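Local coordinates for protein leucyl-tRNA synthetase subunit alpha (Aquifex aeolicus, PDB 3O0A) that attaches leucine to its tRNA as part of leucyl-tRNA synthetase and, through the CP1 hydrolytic domain described here, probably clears mischarged tRNA by hydrolysis, at residues A6-V12 with R37-F43; A59-P63 with Y132-A138; T114-N118 with W204-R208; G72-A78 with F108-Y112. All coordinates share one frame; numbering follows the deposited sequence.

Contact 1 (A6-V12 with R37-F43); sequences ALIRFYV and RIYIDVF
Ile8 and Val42 exchange two backbone hydrogen bonds, Ile8 N to Val42 O at 2.8 Å and Val42 N to Ile8 O at 2.9 Å, in an antiparallel ladder that pairs strand 6-13 with strand 37-44 of a three-stranded sheet. Val12 and Ile38 form a second such pair. Between them, Ile40 N donates to Phe10 O at 2.8 Å, while the return bond from Phe10 N is weak (124° at hydrogen). On the Tyr11-Tyr39 face, the Arg9 guanidinium stands edge-on over the face of the Tyr39 ring, a cation-pi contact with planes nearly perpendicular and CZ 4.5 Å from the centroid. Asp41 lies over one face of that guanidinium as a countercharge; no N-H points at it, and OD1 is doubtfully placed. With CG between backbone N and carbonyl carbon (chi1 52°), the Tyr11 ring lies flat against the Arg37 guanidinium, planes 12° apart; Arg37 NH1 donates to Tyr39 OH, which also bonds Glu35. A serine at Tyr11 would probably deprive Arg37 of its stacking surface and let it turn more freely. The other face is apolar and buried: Phe10 CE1 meets Val42 CG2 at 3.7 Å, and Ile40 CD1 presses on Val12 CG2 at 3.5 Å.

Contact 2 (A59-P63 with Y132-A138); sequences APEHP and YEYGTGA
A type I beta turn, Ala59 to His62, meets a loop containing a type II' turn, Tyr134 to Gly137, where both segments run between regular elements of the editing domain. One direct hydrogen bond crosses: Ala59 N donates to Gly137 O at 2.8 Å, almost straight at 173° and nearly along the C=O axis. Each turn is closed by its own backbone bond, His62 N to Ala59 O and Gly137 N to Tyr134 O, so two internally braced loops are joined here.

Tyr132 carries most of the side-chain contact. With CG anti to the backbone N (chi1 -173°), its ring reaches over the first turn and directs an edge toward the face of His62 in an offset edge-to-face pair, planes at 89° and centroids 5.9 Å apart. The ring also touches the proline, Tyr132 CE1 lying 3.7 Å from Pro63 CD, and nearer the backbone Tyr132 CB rests 3.9 Å from Ala59 CB. The imidazole turns its own edge to the second loop, CD2 3.4 Å from Gly137 O. A side chain on Gly137 would run into Tyr132 CD1, and the backbone angles there also favour glycine. On the outer side a water bridges the loops, donating to Glu61 OE1 at 2.6 Å and accepting from Tyr132 N at 2.8 Å; Glu61 OE2 has a salt bridge to Arg98.

The first turn links strand 55-58 to helix 64-74, whose start His62 ND1 caps by accepting from Leu64 N, and Pro60 packs on helix 80-91. The other loop runs into strand 138-141, the neighbour of 55-58 in the mixed sheet.

Contact 3 (T114-N118 with W204-R208); sequences TNPAN and WLQDR
The Trp204 indole and the Arg208 guanidinium, at the end of a helix, meet Ala117 and Pro116 of loop 114-118 edge first. Arg208 NH1 sits over one face of the indole, 3.2 Å above its plane and displaced toward the rim, while the indole edge points at Ala117, CH2 approaching Ala117 O to 3.2 Å in the ring plane. The guanidinium presents its edge to the carbonyl of Pro116: NH1 and NH2 grip the one atom Pro116 O end-on, each at 2.9 Å, with the oxygen just 3° out of the guanidinium plane. NH2 lies in the carbonyl plane and NH1 40° above it. A bend at chi3 of Arg208 (55°) brings the two nitrogens to that oxygen. An alanine in place of Trp204 is likely to leave Arg208 NH1 without the indole face beneath it and open a gap beside Ala117. Beside this, the apolar packing is light: Leu205 CD2 touches Pro116 CB at 4.1 Å. The receiving loop is shaped by an Asx turn, Asn115 OD1 accepting from Ala117 N at 2.9 Å. The contact thus fixes the last turn of helix 194-207 to the connection between strands 106-114 and 121-127, with Pro116 also resting on Ile8 and Phe10 of strand 6-13.

Contact 4 (G72-A78 with F108-Y112); sequences GERLGNA and FLGVY
Gly72 and Gly110 bring two backbones together with their CA atoms 3.8 Å apart, where the last turn of helix 64-74 meets the corner in strand 106-114. This glycine-to-glycine crossing is the tight part. Gly72 CA makes CH...O contacts with two carbonyls, Leu109 O and Gly110 O, each at 3.4 Å, the first the straighter at 161°. A methyl on Gly72 would clash with Leu109 O, and one on Gly110 would strike both Ala78 CB and Gly72 CA, so the approach depends on both residues lacking a side chain. Ala78 fills the flank, its CB 3.3 Å from Leu109 O, and on the buried side Val111 CG1 reaches Gly72 N at 3.7 Å.

Toward solvent the contact thins. Leu75, exposed, lays CD1 near Val111 CG1 at 4.2 Å, crossing it at about a right angle, and the exposed Tyr112 offers its ring edge to Asn77 ND2 at 4.0 Å. Asn77 bridges the two regimes: with CG anti to its carbonyl carbon (chi1 -64°), the amide swings over the corner and ND2 donates to Gly110 O at 3.0 Å. The oxygen lies in the Asn77 amide plane, but the donor stands 37° above the carbonyl plane.

Gly76 ends the helix in a Schellman motif, and Gly72 O accepts from both Asn77 N and Ala78 N. The helix end is therefore finished by its own backbone, and the Asn77 amide is spent on the strand corner instead. The chemistry implies a join made chiefly by backbone fit, with one side-chain hydrogen bond across it.

How the contacts relate
From the N terminus, strand 6-13 pairs with 37-44 and contact 1 closes the first loop, around helix 26-35. Contact 2 then opens at 59-63 and spans the chain to 132-138. Contact 4, 72-78 with 108-112, lies wholly within that span, while contact 3 opens inside it at 114-118 and closes beyond it at 204-208, so contacts 2 and 3 cross. Contact 1 touches all the others: Asp41 O probably bonds Thr136 OG1 of contact 2, Tyr11 O probably bonds Thr114 N of contact 3, and Val12 packs on contact 4. Together they tie the three-stranded sheet, the mixed sheet and helices 64-74 and 194-207.

Contact 1 (A6-V12 with R37-F43)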
loop_
_atom_site.group_PDB
_atom_site.type_symbol
_atom_site.label_atom_id
_atom_site.label_comp_id
_atom_site.label_asym_id
_atom_site.label_seq_id
_atom_site.Cartn_x
_atom_site.Cartn_y
_atom_site.Cartn_z
ATOM N N ALA A 6 4.859 4.753 11.789
ATOM C CA ALA A 6 4.583 5.988 11.082
ATOM C C ALA A 6 3.274 5.874 10.328
ATOM O O ALA A 6 2.932 4.807 9.830
ATOM C CB ALA A 6 5.707 6.298 10.109
ATOM N N LEU A 7 2.551 6.982 10.250
ATOM C CA LEU A 7 1.498 7.103 9.248
ATOM C C LEU A 7 2.178 7.674 8.011
ATOM O O LEU A 7 2.957 8.620 8.121
ATOM C CB LEU A 7 0.393 8.045 9.729
ATOM C CG LEU A 7 -0.538 7.523 10.828
ATOM C CD1 LEU A 7 -1.276 8.682 11.476
ATOM C CD2 LEU A 7 -1.524 6.508 10.261
ATOM N N ILE A 8 1.904 7.094 6.849
ATOM C CA ILE A 8 2.467 7.584 5.594
ATOM C C ILE A 8 1.319 7.856 4.633
ATOM O O ILE A 8 0.423 7.018 4.479
ATOM C CB ILE A 8 3.472 6.599 4.988
ATOM C CG1 ILE A 8 4.628 6.372 5.974
ATOM C CG2 ILE A 8 4.005 7.136 3.624
ATOM C CD1 ILE A 8 5.703 5.396 5.510
ATOM N N ARG A 9 1.342 9.043 4.033
ATOM C CA ARG A 9 0.267 9.483 3.147
ATOM C C ARG A 9 0.585 9.133 1.695
ATOM O O ARG A 9 1.232 9.899 0.983
ATOM C CB ARG A 9 -0.012 10.991 3.311
ATOM C CG ARG A 9 -0.287 11.405 4.756
ATOM C CD ARG A 9 -1.113 12.672 4.838
ATOM N NE ARG A 9 -2.447 12.506 4.240
ATOM C CZ ARG A 9 -3.607 12.541 4.901
ATOM N NH1 ARG A 9 -3.640 12.705 6.219
ATOM N NH2 ARG A 9 -4.753 12.401 4.237
ATOM N N PHE A 10 0.171 7.943 1.269
ATOM C CA PHE A 10 0.148 7.643 -0.163
ATOM C C PHE A 10 -1.008 8.433 -0.779
ATOM O O PHE A 10 -1.894 8.887 -0.060
ATOM C CB PHE A 10 -0.008 6.132 -0.386
ATOM C CG PHE A 10 1.251 5.362 -0.093
ATOM C CD1 PHE A 10 1.695 5.190 1.223
ATOM C CD2 PHE A 10 2.015 4.840 -1.136
ATOM C CE1 PHE A 10 2.880 4.491 1.494
ATOM C CE2 PHE A 10 3.195 4.141 -0.872
ATOM C CZ PHE A 10 3.621 3.961 0.455
ATOM N N TYR A 11 -0.992 8.613 -2.096
ATOM C CA TYR A 11 -2.114 9.290 -2.741
ATOM C C TYR A 11 -2.273 8.886 -4.185
ATOM O O TYR A 11 -1.297 8.654 -4.890
ATOM C CB TYR A 11 -1.978 10.822 -2.627
ATOM C CG TYR A 11 -0.648 11.379 -3.090
ATOM C CD1 TYR A 11 0.420 11.517 -2.194
ATOM C CD2 TYR A 11 -0.446 11.766 -4.421
ATOM C CE1 TYR A 11 1.655 12.032 -2.599
ATOM C CE2 TYR A 11 0.808 12.285 -4.850
ATOM C CZ TYR A 11 1.846 12.408 -3.928
ATOM O OH TYR A 11 3.076 12.910 -4.312
ATOM N N VAL A 12 -3.521 8.813 -4.621
ATOM C CA VAL A 12 -3.813 8.624 -6.033
ATOM C C VAL A 12 -3.948 10.003 -6.659
ATOM O O VAL A 12 -4.816 10.794 -6.262
ATOM C CB VAL A 12 -5.103 7.802 -6.238
ATOM C CG1 VAL A 12 -5.436 7.695 -7.705
ATOM C CG2 VAL A 12 -4.965 6.415 -5.612
ATOM N N ARG A 37 -5.808 14.984 -5.687
ATOM C CA ARG A 37 -5.370 13.767 -4.984
ATOM C C ARG A 37 -6.495 13.132 -4.198
ATOM O O ARG A 37 -7.373 13.839 -3.701
ATOM C CB ARG A 37 -4.269 14.100 -3.977
ATOM C CG ARG A 37 -2.979 14.539 -4.592
ATOM C CD ARG A 37 -2.016 14.975 -3.509
ATOM N NE ARG A 37 -0.755 15.357 -4.128
ATOM C CZ ARG A 37 0.355 15.672 -3.471
ATOM N NH1 ARG A 37 0.382 15.670 -2.146
ATOM N NH2 ARG A 37 1.444 15.997 -4.156
ATOM N N ILE A 38 -6.441 11.804 -4.082
ATOM C CA ILE A 38 -7.217 11.058 -3.087
ATOM C C ILE A 38 -6.212 10.370 -2.189
ATOM O O ILE A 38 -5.435 9.544 -2.649
ATOM C CB ILE A 38 -8.168 10.014 -3.724
ATOM C CG1 ILE A 38 -9.186 10.707 -4.664
ATOM C CG2 ILE A 38 -8.872 9.173 -2.624
ATOM C CD1 ILE A 38 -10.240 11.562 -3.988
ATOM N N TYR A 39 -6.187 10.747 -0.916
ATOM C CA TYR A 39 -5.160 10.212 -0.024
ATOM C C TYR A 39 -5.493 8.817 0.474
ATOM O O TYR A 39 -6.641 8.546 0.831
ATOM C CB TYR A 39 -4.947 11.144 1.163
ATOM C CG TYR A 39 -4.122 12.361 0.804
ATOM C CD1 TYR A 39 -2.731 12.260 0.663
ATOM C CD2 TYR A 39 -4.714 13.601 0.608
ATOM C CE1 TYR A 39 -1.954 13.368 0.347
ATOM C CE2 TYR A 39 -3.936 14.723 0.285
ATOM C CZ TYR A 39 -2.561 14.591 0.154
ATOM O OH TYR A 39 -1.777 15.675 -0.166
ATOM N N ILE A 40 -4.465 7.969 0.536
ATOM C CA ILE A 40 -4.569 6.667 1.197
ATOM C C ILE A 40 -3.540 6.653 2.312
ATOM O O ILE A 40 -2.356 6.409 2.078
ATOM C CB ILE A 40 -4.296 5.517 0.204
ATOM C CG1 ILE A 40 -5.242 5.624 -0.997
ATOM C CG2 ILE A 40 -4.440 4.143 0.870
ATOM C CD1 ILE A 40 -4.724 6.475 -2.122
ATOM N N ASP A 41 -4.001 6.908 3.526
ATOM C CA ASP A 41 -3.091 6.913 4.665
ATOM C C ASP A 41 -2.842 5.474 5.100
ATOM O O ASP A 41 -3.784 4.684 5.258
ATOM C CB ASP A 41 -3.676 7.687 5.839
ATOM C CG ASP A 41 -3.820 9.178 5.569
ATOM O OD1 ASP A 41 -3.153 9.714 4.653
ATOM O OD2 ASP A 41 -4.610 9.809 6.309
ATOM N N VAL A 42 -1.572 5.134 5.288
ATOM C CA VAL A 42 -1.225 3.794 5.746
ATOM C C VAL A 42 -0.484 3.905 7.071
ATOM O O VAL A 42 0.280 4.831 7.280
ATOM C CB VAL A 42 -0.406 2.960 4.689
ATOM C CG1 VAL A 42 -1.097 2.940 3.320
ATOM C CG2 VAL A 42 1.032 3.445 4.541
ATOM N N PHE A 43 -0.732 2.970 7.977
ATOM C CA PHE A 43 0.140 2.837 9.132
ATOM C C PHE A 43 1.171 1.734 8.911
ATOM O O PHE A 43 0.843 0.660 8.433
ATOM C CB PHE A 43 -0.643 2.581 10.417
ATOM C CG PHE A 43 0.245 2.294 11.594
ATOM C CD1 PHE A 43 0.913 3.327 12.250
ATOM C CD2 PHE A 43 0.457 0.984 12.011
ATOM C CE1 PHE A 43 1.764 3.051 13.325
ATOM C CE2 PHE A 43 1.302 0.705 13.080
ATOM C CZ PHE A 43 1.955 1.739 13.731
#

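Contact 2 (A59-P63 with Y132-A138)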
loop_
_atom_site.group_PDB
_atom_site.type_symbol
_atom_site.label_atom_id
_atom_site.label_comp_id
_atom_site.label_asym_id
_atom_site.label_seq_id
_atom_site.Cartn_x
_atom_site.Cartn_y
_atom_site.Cartn_z
ATOM N N ALA A 59 -7.989 -3.113 3.225
ATOM C CA ALA A 59 -8.934 -4.121 3.716
ATOM C C ALA A 59 -10.245 -4.058 2.896
ATOM O O ALA A 59 -10.646 -2.993 2.421
ATOM C CB ALA A 59 -9.215 -3.905 5.170
ATOM N N PRO A 60 -10.927 -5.205 2.728
ATOM C CA PRO A 60 -12.156 -5.248 1.919
ATOM C C PRO A 60 -13.216 -4.251 2.380
ATOM O O PRO A 60 -13.967 -3.725 1.540
ATOM C CB PRO A 60 -12.674 -6.678 2.115
ATOM C CG PRO A 60 -11.513 -7.458 2.635
ATOM C CD PRO A 60 -10.575 -6.517 3.301
ATOM N N GLU A 61 -13.285 -3.992 3.688
ATOM C CA GLU A 61 -14.296 -3.081 4.229
ATOM C C GLU A 61 -13.856 -1.619 4.226
ATOM O O GLU A 61 -14.604 -0.747 4.682
ATOM C CB GLU A 61 -14.703 -3.463 5.656
ATOM C CG GLU A 61 -14.990 -4.931 5.841
ATOM C CD GLU A 61 -13.753 -5.729 6.256
ATOM O OE1 GLU A 61 -12.608 -5.298 5.998
ATOM O OE2 GLU A 61 -13.936 -6.797 6.864
ATOM N N HIS A 62 -12.641 -1.352 3.754
ATOM C CA HIS A 62 -12.131 0.027 3.712
ATOM C C HIS A 62 -13.066 0.892 2.861
ATOM O O HIS A 62 -13.411 0.501 1.744
ATOM C CB HIS A 62 -10.702 0.066 3.153
ATOM C CG HIS A 62 -9.975 1.348 3.442
ATOM N ND1 HIS A 62 -10.329 2.547 2.860
ATOM C CD2 HIS A 62 -8.920 1.620 4.251
ATOM C CE1 HIS A 62 -9.530 3.503 3.301
ATOM N NE2 HIS A 62 -8.664 2.968 4.145
ATOM N N PRO A 63 -13.503 2.048 3.398
ATOM C CA PRO A 63 -14.405 2.949 2.673
ATOM C C PRO A 63 -13.907 3.363 1.280
ATOM O O PRO A 63 -14.714 3.706 0.410
ATOM C CB PRO A 63 -14.476 4.180 3.584
ATOM C CG PRO A 63 -14.197 3.662 4.949
ATOM C CD PRO A 63 -13.194 2.549 4.754
ATOM N N TYR A 132 -9.247 -4.601 8.466
ATOM C CA TYR A 132 -9.592 -3.191 8.615
ATOM C C TYR A 132 -9.126 -2.619 9.961
ATOM O O TYR A 132 -8.796 -1.439 10.063
ATOM C CB TYR A 132 -11.097 -2.968 8.400
ATOM C CG TYR A 132 -11.479 -1.502 8.366
ATOM C CD1 TYR A 132 -10.942 -0.645 7.405
ATOM C CD2 TYR A 132 -12.359 -0.971 9.300
ATOM C CE1 TYR A 132 -11.281 0.704 7.372
ATOM C CE2 TYR A 132 -12.707 0.384 9.276
ATOM C CZ TYR A 132 -12.164 1.207 8.306
ATOM O OH TYR A 132 -12.503 2.544 8.284
ATOM N N GLU A 133 -9.080 -3.482 10.975
ATOM C CA GLU A 133 -8.751 -3.086 12.341
ATOM C C GLU A 133 -7.265 -2.806 12.564
ATOM O O GLU A 133 -6.897 -2.169 13.558
ATOM C CB GLU A 133 -9.230 -4.161 13.330
ATOM C CG GLU A 133 -10.752 -4.376 13.344
ATOM C CD GLU A 133 -11.289 -5.083 12.098
ATOM O OE1 GLU A 133 -10.558 -5.896 11.494
ATOM O OE2 GLU A 133 -12.455 -4.817 11.715
ATOM N N TYR A 134 -6.410 -3.302 11.675
ATOM C CA TYR A 134 -4.990 -2.991 11.783
ATOM C C TYR A 134 -4.731 -1.598 11.241
ATOM O O TYR A 134 -5.010 -1.331 10.066
ATOM C CB TYR A 134 -4.094 -3.968 11.021
ATOM C CG TYR A 134 -2.636 -3.523 11.093
ATOM C CD1 TYR A 134 -1.901 -3.677 12.268
ATOM C CD2 TYR A 134 -2.018 -2.896 10.003
ATOM C CE1 TYR A 134 -0.575 -3.249 12.352
ATOM C CE2 TYR A 134 -0.693 -2.461 10.076
ATOM C CZ TYR A 134 0.020 -2.650 11.253
ATOM O OH TYR A 134 1.335 -2.227 11.345
ATOM N N GLY A 135 -4.172 -0.728 12.081
ATOM C CA GLY A 135 -3.828 0.631 11.646
ATOM C C GLY A 135 -4.987 1.405 11.043
ATOM O O GLY A 135 -6.047 1.540 11.662
ATOM N N THR A 136 -4.776 1.910 9.829
ATOM C CA THR A 136 -5.788 2.667 9.103
ATOM C C THR A 136 -6.654 1.766 8.227
ATOM O O THR A 136 -7.541 2.251 7.512
ATOM C CB THR A 136 -5.141 3.670 8.139
ATOM O OG1 THR A 136 -4.335 2.948 7.199
ATOM C CG2 THR A 136 -4.281 4.697 8.883
ATOM N N GLY A 137 -6.365 0.471 8.231
ATOM C CA GLY A 137 -7.072 -0.468 7.353
ATOM C C GLY A 137 -6.537 -0.506 5.929
ATOM O O GLY A 137 -7.112 -1.173 5.064
ATOM N N ALA A 138 -5.451 0.224 5.687
ATOM C CA ALA A 138 -4.718 0.174 4.420
ATOM C C ALA A 138 -3.240 0.059 4.736
ATOM O O ALA A 138 -2.741 0.685 5.681
ATOM C CB ALA A 138 -4.970 1.411 3.597
HETATM O O HOH W 1 -11.174 -6.515 7.854
#

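Contact 3 (T114-N118 with W204-R208)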
loop_
_atom_site.group_PDB
_atom_site.type_symbol
_atom_site.label_atom_id
_atom_site.label_comp_id
_atom_site.label_asym_id
_atom_site.label_seq_id
_atom_site.Cartn_x
_atom_site.Cartn_y
_atom_site.Cartn_z
ATOM N N THR A 114 0.669 7.108 -5.773
ATOM C CA THR A 114 2.016 7.631 -5.783
ATOM C C THR A 114 2.632 7.390 -4.420
ATOM O O THR A 114 2.039 7.704 -3.382
ATOM C CB THR A 114 2.018 9.123 -6.127
ATOM O OG1 THR A 114 1.389 9.302 -7.402
ATOM C CG2 THR A 114 3.445 9.668 -6.166
ATOM N N ASN A 115 3.824 6.801 -4.445
ATOM C CA ASN A 115 4.642 6.632 -3.251
ATOM C C ASN A 115 5.323 7.972 -2.943
ATOM O O ASN A 115 6.092 8.483 -3.769
ATOM C CB ASN A 115 5.676 5.532 -3.529
ATOM C CG ASN A 115 6.530 5.202 -2.319
ATOM O OD1 ASN A 115 6.708 6.024 -1.419
ATOM N ND2 ASN A 115 7.061 3.983 -2.293
ATOM N N PRO A 116 5.039 8.559 -1.765
ATOM C CA PRO A 116 5.574 9.893 -1.432
ATOM C C PRO A 116 7.099 9.886 -1.256
ATOM O O PRO A 116 7.720 10.946 -1.299
ATOM C CB PRO A 116 4.878 10.223 -0.103
ATOM C CG PRO A 116 4.583 8.899 0.497
ATOM C CD PRO A 116 4.219 8.014 -0.671
ATOM N N ALA A 117 7.689 8.705 -1.061
ATOM C CA ALA A 117 9.141 8.615 -0.839
ATOM C C ALA A 117 9.931 8.782 -2.140
ATOM O O ALA A 117 10.994 9.408 -2.157
ATOM C CB ALA A 117 9.497 7.294 -0.174
ATOM N N ASN A 118 9.409 8.221 -3.226
ATOM C CA ASN A 118 10.155 8.139 -4.483
ATOM C C ASN A 118 9.365 8.527 -5.740
ATOM O O ASN A 118 9.925 8.529 -6.844
ATOM C CB ASN A 118 10.771 6.741 -4.644
ATOM C CG ASN A 118 9.724 5.641 -4.649
ATOM O OD1 ASN A 118 8.545 5.898 -4.896
ATOM N ND2 ASN A 118 10.150 4.408 -4.378
ATOM N N TRP A 204 11.482 13.070 7.629
ATOM C CA TRP A 204 11.466 13.673 6.294
ATOM C C TRP A 204 10.042 13.749 5.747
ATOM O O TRP A 204 9.600 14.787 5.262
ATOM C CB TRP A 204 12.357 12.852 5.365
ATOM C CG TRP A 204 12.433 13.286 3.927
ATOM C CD1 TRP A 204 12.864 14.494 3.430
ATOM C CD2 TRP A 204 12.139 12.469 2.799
ATOM N NE1 TRP A 204 12.821 14.478 2.048
ATOM C CE2 TRP A 204 12.385 13.242 1.640
ATOM C CE3 TRP A 204 11.677 11.154 2.653
ATOM C CZ2 TRP A 204 12.191 12.739 0.358
ATOM C CZ3 TRP A 204 11.477 10.659 1.367
ATOM C CH2 TRP A 204 11.746 11.450 0.242
ATOM N N LEU A 205 9.321 12.638 5.824
ATOM C CA LEU A 205 7.929 12.641 5.403
ATOM C C LEU A 205 7.092 13.629 6.219
ATOM O O LEU A 205 6.238 14.330 5.665
ATOM C CB LEU A 205 7.351 11.235 5.528
ATOM C CG LEU A 205 7.894 10.277 4.467
ATOM C CD1 LEU A 205 7.519 8.853 4.850
ATOM C CD2 LEU A 205 7.354 10.613 3.084
ATOM N N GLN A 206 7.349 13.680 7.523
ATOM C CA GLN A 206 6.616 14.564 8.426
ATOM C C GLN A 206 6.895 16.022 8.098
ATOM O O GLN A 206 5.975 16.834 8.093
ATOM C CB GLN A 206 6.939 14.272 9.891
ATOM C CG GLN A 206 5.872 14.807 10.854
ATOM C CD GLN A 206 6.075 14.354 12.290
ATOM O OE1 GLN A 206 6.189 13.157 12.579
ATOM N NE2 GLN A 206 6.128 15.314 13.200
ATOM N N ASP A 207 8.158 16.338 7.809
ATOM C CA ASP A 207 8.553 17.689 7.369
ATOM C C ASP A 207 7.801 18.110 6.108
ATOM O O ASP A 207 7.488 19.291 5.922
ATOM C CB ASP A 207 10.060 17.757 7.109
ATOM C CG ASP A 207 10.891 17.773 8.389
ATOM O OD1 ASP A 207 10.342 17.999 9.496
ATOM O OD2 ASP A 207 12.120 17.573 8.282
ATOM N N ARG A 208 7.518 17.126 5.255
ATOM C CA ARG A 208 6.833 17.335 3.981
ATOM C C ARG A 208 5.307 17.246 4.073
ATOM O O ARG A 208 4.614 17.360 3.057
ATOM C CB ARG A 208 7.348 16.322 2.950
ATOM C CG ARG A 208 8.827 16.505 2.575
ATOM C CD ARG A 208 9.326 15.349 1.725
ATOM N NE ARG A 208 8.511 15.154 0.534
ATOM C CZ ARG A 208 8.305 13.966 -0.031
ATOM N NH1 ARG A 208 8.869 12.881 0.484
ATOM N NH2 ARG A 208 7.541 13.871 -1.112
#

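Contact 4 (G72-A78 with F108-Y112)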
loop_
_atom_site.group_PDB
_atom_site.type_symbol
_atom_site.label_atom_id
_atom_site.label_comp_id
_atom_site.label_asym_id
_atom_site.label_seq_id
_atom_site.Cartn_x
_atom_site.Cartn_y
_atom_site.Cartn_z
ATOM N N GLY A 72 -11.076 3.258 -11.013
ATOM C CA GLY A 72 -10.352 2.265 -11.817
ATOM C C GLY A 72 -11.190 1.755 -12.972
ATOM O O GLY A 72 -10.671 1.497 -14.067
ATOM N N GLU A 73 -12.492 1.631 -12.758
ATOM C CA GLU A 73 -13.399 1.319 -13.875
ATOM C C GLU A 73 -13.400 2.452 -14.903
ATOM O O GLU A 73 -13.328 2.212 -16.130
ATOM C CB GLU A 73 -14.820 1.066 -13.354
ATOM C CG GLU A 73 -15.855 0.896 -14.480
ATOM C CD GLU A 73 -17.257 0.808 -13.951
ATOM O OE1 GLU A 73 -17.802 1.852 -13.541
ATOM O OE2 GLU A 73 -17.835 -0.305 -13.970
ATOM N N ARG A 74 -13.468 3.680 -14.400
ATOM C CA ARG A 74 -13.531 4.906 -15.212
ATOM C C ARG A 74 -12.262 5.029 -16.076
ATOM O O ARG A 74 -12.327 5.469 -17.224
ATOM C CB ARG A 74 -13.718 6.113 -14.272
ATOM C CG ARG A 74 -14.050 7.482 -14.907
ATOM C CD ARG A 74 -15.489 7.690 -15.264
ATOM N NE ARG A 74 -16.484 7.108 -14.361
ATOM C CZ ARG A 74 -17.298 7.809 -13.574
ATOM N NH1 ARG A 74 -17.231 9.138 -13.553
ATOM N NH2 ARG A 74 -18.186 7.181 -12.810
ATOM N N LEU A 75 -11.128 4.579 -15.538
ATOM C CA LEU A 75 -9.842 4.524 -16.257
ATOM C C LEU A 75 -9.687 3.330 -17.215
ATOM O O LEU A 75 -8.729 3.286 -18.004
ATOM C CB LEU A 75 -8.679 4.509 -15.250
ATOM C CG LEU A 75 -8.471 5.743 -14.363
ATOM C CD1 LEU A 75 -7.403 5.485 -13.304
ATOM C CD2 LEU A 75 -8.114 6.969 -15.220
ATOM N N GLY A 76 -10.620 2.380 -17.139
ATOM C CA GLY A 76 -10.587 1.140 -17.927
ATOM C C GLY A 76 -9.638 0.082 -17.397
ATOM O O GLY A 76 -9.265 -0.844 -18.129
ATOM N N ASN A 77 -9.237 0.220 -16.129
ATOM C CA ASN A 77 -8.225 -0.654 -15.523
ATOM C C ASN A 77 -8.797 -1.719 -14.594
ATOM O O ASN A 77 -8.107 -2.697 -14.272
ATOM C CB ASN A 77 -7.227 0.157 -14.685
ATOM C CG ASN A 77 -6.397 1.140 -15.495
ATOM O OD1 ASN A 77 -6.224 1.004 -16.712
ATOM N ND2 ASN A 77 -5.830 2.128 -14.794
ATOM N N ALA A 78 -10.010 -1.501 -14.097
ATOM C CA ALA A 78 -10.596 -2.409 -13.107
ATOM C C ALA A 78 -11.925 -2.969 -13.565
ATOM O O ALA A 78 -12.659 -2.331 -14.323
ATOM C CB ALA A 78 -10.781 -1.711 -11.754
ATOM N N PHE A 108 -7.615 -6.208 -7.979
ATOM C CA PHE A 108 -6.970 -4.934 -8.341
ATOM C C PHE A 108 -8.058 -3.877 -8.474
ATOM O O PHE A 108 -9.079 -4.121 -9.131
ATOM C CB PHE A 108 -6.198 -5.115 -9.650
ATOM C CG PHE A 108 -5.596 -3.852 -10.226
ATOM C CD1 PHE A 108 -4.932 -2.921 -9.424
ATOM C CD2 PHE A 108 -5.670 -3.627 -11.604
ATOM C CE1 PHE A 108 -4.376 -1.767 -9.991
ATOM C CE2 PHE A 108 -5.115 -2.496 -12.189
ATOM C CZ PHE A 108 -4.457 -1.554 -11.382
ATOM N N LEU A 109 -7.843 -2.721 -7.849
ATOM C CA LEU A 109 -8.819 -1.626 -7.890
ATOM C C LEU A 109 -8.704 -0.710 -9.115
ATOM O O LEU A 109 -9.557 0.154 -9.331
ATOM C CB LEU A 109 -8.756 -0.814 -6.585
ATOM C CG LEU A 109 -8.936 -1.616 -5.287
ATOM C CD1 LEU A 109 -8.999 -0.638 -4.081
ATOM C CD2 LEU A 109 -10.158 -2.580 -5.308
ATOM N N GLY A 110 -7.660 -0.901 -9.920
ATOM C CA GLY A 110 -7.536 -0.184 -11.183
ATOM C C GLY A 110 -6.926 1.204 -11.082
ATOM O O GLY A 110 -6.952 1.970 -12.045
ATOM N N VAL A 111 -6.378 1.541 -9.919
ATOM C CA VAL A 111 -5.710 2.833 -9.752
ATOM C C VAL A 111 -4.301 2.609 -9.232
ATOM O O VAL A 111 -4.003 1.548 -8.676
ATOM C CB VAL A 111 -6.480 3.777 -8.786
ATOM C CG1 VAL A 111 -7.868 4.123 -9.381
ATOM C CG2 VAL A 111 -6.630 3.156 -7.381
ATOM N N TYR A 112 -3.461 3.625 -9.407
ATOM C CA TYR A 112 -2.085 3.587 -8.926
ATOM C C TYR A 112 -1.839 4.728 -7.950
ATOM O O TYR A 112 -2.141 5.899 -8.238
ATOM C CB TYR A 112 -1.125 3.677 -10.107
ATOM C CG TYR A 112 -1.265 2.504 -11.044
ATOM C CD1 TYR A 112 -2.272 2.471 -12.011
ATOM C CD2 TYR A 112 -0.404 1.413 -10.945
ATOM C CE1 TYR A 112 -2.410 1.369 -12.866
ATOM C CE2 TYR A 112 -0.523 0.331 -11.798
ATOM C CZ TYR A 112 -1.525 0.308 -12.742
ATOM O OH TYR A 112 -1.632 -0.775 -13.581
#